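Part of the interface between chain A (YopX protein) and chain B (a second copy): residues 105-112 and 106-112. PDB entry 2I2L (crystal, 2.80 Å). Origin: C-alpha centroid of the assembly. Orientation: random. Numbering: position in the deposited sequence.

Chain A (105-112) DVTAVGWV
Chain B (106-112) VTAVGWV

Homodimers often build a contact by having each copy offer the same large side chain to the same backbone segment of its partner, so that one interaction is made twice. The meeting of two YopX protein chains illustrates the principle with tryptophan. Of the 238 Å² buried between the two stretches, Trp111(B) accounts for 78 Å² and Trp111(A) for 75 Å², and every cross-chain contact within 4.5 Å involves one or both of these rings.

The backbone that carries them is alike in the two copies. Residues 106-108 form a strand, extended at Val106(A) and Val106(B) (phi/psi -137/148 and -138/155) and at Thr107(A) and Thr107(B) (-167/157 and -157/172). Ala108(A) follows at -55/145 and Ala108(B) at -70/132, after which the chain turns through Val109(A) and Val109(B) (-70/-24 and -55/-32) and Gly110(A) and Gly110(B) (-90/5 and -84/3) to Trp111(A) and Trp111(B) (-117/10 and -116/10). A backbone hydrogen bond spans the turn in each copy, Trp111(A) N to Ala108(A) O, 3.1 Å, and Trp111(B) N to Ala108(B) O, 2.7 Å. From there the CA-to-CB bond of each tryptophan points toward the partner. Both side chains adopt the m rotamer, with chi1 of -70° and chi2 of 0° in A, and -71° and -10° in B.

The two alanines set the register: Ala108(A) CA and Ala108(B) CA lie 8.4 Å apart, and no hydrogen bond links the stretches. The rings fill the intervening space instead. Trp111(B) CH2 comes within 3.6 Å of Thr107(A) CA and equally within 3.6 Å of Ala108(A) N, the latter at the ring edge, near its plane. The reciprocal approach is slightly looser, with Trp111(A) CH2 3.8 Å from Thr107(B) CA and 3.7 Å from Ala108(B) N, which again lies at the ring edge. Since the CA-to-CB bonds of both threonines point away (chi1 t, -178° in A and -175° in B) and those of both alanines sideways, each indole tip can pack directly against main chain.

Between these two insertions the indoles meet each other, Trp111(A) CZ3 lying 4.3 Å from Trp111(B) CZ3 in an oblique apolar contact. The match loosens slightly at the margin. Val106(A), whose CA-to-CB bond points toward the partner (chi1 m, -62°), places CG2 4.5 Å from Trp111(B) CZ2; the CA-to-CB bond of Val106(B) (m, -59°) points sideways, and Val106(B) CG2 lies 4.7 Å from Trp111(A) CZ2.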

# COMPACT_ATOMS: atom_id res chain seq x y z
N ASP A 105 14.14 -9.14 -13.19
CA ASP A 105 12.97 -9.19 -14.06
C ASP A 105 11.92 -8.25 -13.49
O ASP A 105 11.21 -7.57 -14.23
CB ASP A 105 12.41 -10.61 -14.12
CG ASP A 105 13.24 -11.53 -14.97
OD1 ASP A 105 12.83 -12.71 -15.12
OD2 ASP A 105 14.29 -11.09 -15.49
N VAL A 106 11.83 -8.24 -12.17
CA VAL A 106 10.88 -7.39 -11.46
C VAL A 106 11.60 -6.79 -10.26
O VAL A 106 12.50 -7.40 -9.70
CB VAL A 106 9.67 -8.21 -10.96
CG1 VAL A 106 8.92 -8.81 -12.15
CG2 VAL A 106 10.14 -9.31 -10.03
N THR A 107 11.21 -5.58 -9.88
CA THR A 107 11.82 -4.90 -8.74
C THR A 107 10.99 -3.69 -8.34
O THR A 107 10.22 -3.16 -9.15
CB THR A 107 13.25 -4.42 -9.08
OG1 THR A 107 13.84 -3.81 -7.92
CG2 THR A 107 13.23 -3.40 -10.20
N ALA A 108 11.13 -3.26 -7.10
CA ALA A 108 10.38 -2.10 -6.63
C ALA A 108 10.67 -0.97 -7.59
O ALA A 108 11.77 -0.87 -8.11
CB ALA A 108 10.82 -1.73 -5.22
N VAL A 109 9.68 -0.12 -7.85
CA VAL A 109 9.88 1.01 -8.74
C VAL A 109 10.80 2.03 -8.06
O VAL A 109 11.47 2.81 -8.72
CB VAL A 109 8.55 1.72 -9.11
CG1 VAL A 109 7.54 0.71 -9.59
CG2 VAL A 109 8.02 2.50 -7.91
N GLY A 110 10.83 2.00 -6.73
CA GLY A 110 11.67 2.92 -5.99
C GLY A 110 13.05 2.35 -5.74
O GLY A 110 13.87 2.95 -5.04
N TRP A 111 13.30 1.17 -6.31
CA TRP A 111 14.59 0.50 -6.18
C TRP A 111 15.28 0.36 -7.54
O TRP A 111 16.28 -0.35 -7.66
CB TRP A 111 14.43 -0.89 -5.53
CG TRP A 111 14.05 -0.83 -4.08
CD1 TRP A 111 13.86 0.30 -3.32
CD2 TRP A 111 13.78 -1.94 -3.21
NE1 TRP A 111 13.48 -0.04 -2.04
CE2 TRP A 111 13.43 -1.41 -1.95
CE3 TRP A 111 13.80 -3.33 -3.38
CZ2 TRP A 111 13.09 -2.22 -0.86
CZ3 TRP A 111 13.47 -4.14 -2.30
CH2 TRP A 111 13.12 -3.58 -1.05
N VAL A 112 14.73 1.01 -8.56
CA VAL A 112 15.34 0.96 -9.89
C VAL A 112 16.69 1.60 -9.65
O VAL A 112 16.77 2.77 -9.27
CB VAL A 112 14.53 1.77 -10.88
N VAL B 106 17.91 -5.03 3.54
CA VAL B 106 16.45 -5.00 3.64
C VAL B 106 15.91 -5.51 2.33
O VAL B 106 16.58 -5.44 1.30
CB VAL B 106 15.93 -3.57 3.82
CG1 VAL B 106 16.52 -2.95 5.07
CG2 VAL B 106 16.29 -2.74 2.61
N THR B 107 14.69 -6.04 2.36
CA THR B 107 14.08 -6.55 1.15
C THR B 107 12.57 -6.55 1.33
O THR B 107 12.06 -6.26 2.42
CB THR B 107 14.59 -7.97 0.83
OG1 THR B 107 14.06 -8.41 -0.43
CG2 THR B 107 14.19 -8.95 1.91
N ALA B 108 11.84 -6.83 0.26
CA ALA B 108 10.39 -6.88 0.33
C ALA B 108 10.01 -8.10 1.14
O ALA B 108 10.53 -9.19 0.90
CB ALA B 108 9.80 -6.98 -1.07
N VAL B 109 9.10 -7.93 2.10
CA VAL B 109 8.68 -9.06 2.93
C VAL B 109 8.16 -10.22 2.09
O VAL B 109 8.31 -11.38 2.46
CB VAL B 109 7.58 -8.64 3.95
CG1 VAL B 109 6.36 -8.11 3.22
CG2 VAL B 109 7.20 -9.82 4.82
N GLY B 110 7.55 -9.92 0.94
CA GLY B 110 7.04 -10.97 0.09
C GLY B 110 8.13 -11.54 -0.81
O GLY B 110 7.89 -12.41 -1.65
N TRP B 111 9.34 -11.04 -0.64
CA TRP B 111 10.46 -11.50 -1.45
C TRP B 111 11.53 -12.18 -0.60
O TRP B 111 12.63 -12.46 -1.09
CB TRP B 111 11.08 -10.32 -2.23
CG TRP B 111 10.21 -9.80 -3.35
CD1 TRP B 111 9.06 -10.37 -3.83
CD2 TRP B 111 10.43 -8.62 -4.13
NE1 TRP B 111 8.56 -9.63 -4.87
CE2 TRP B 111 9.38 -8.54 -5.08
CE3 TRP B 111 11.41 -7.62 -4.13
CZ2 TRP B 111 9.28 -7.51 -6.01
CZ3 TRP B 111 11.31 -6.59 -5.06
CH2 TRP B 111 10.26 -6.54 -5.99
N VAL B 112 11.21 -12.44 0.67
CA VAL B 112 12.16 -13.13 1.55
C VAL B 112 12.33 -14.51 0.91
O VAL B 112 11.35 -15.26 0.75
CB VAL B 112 11.58 -13.25 2.96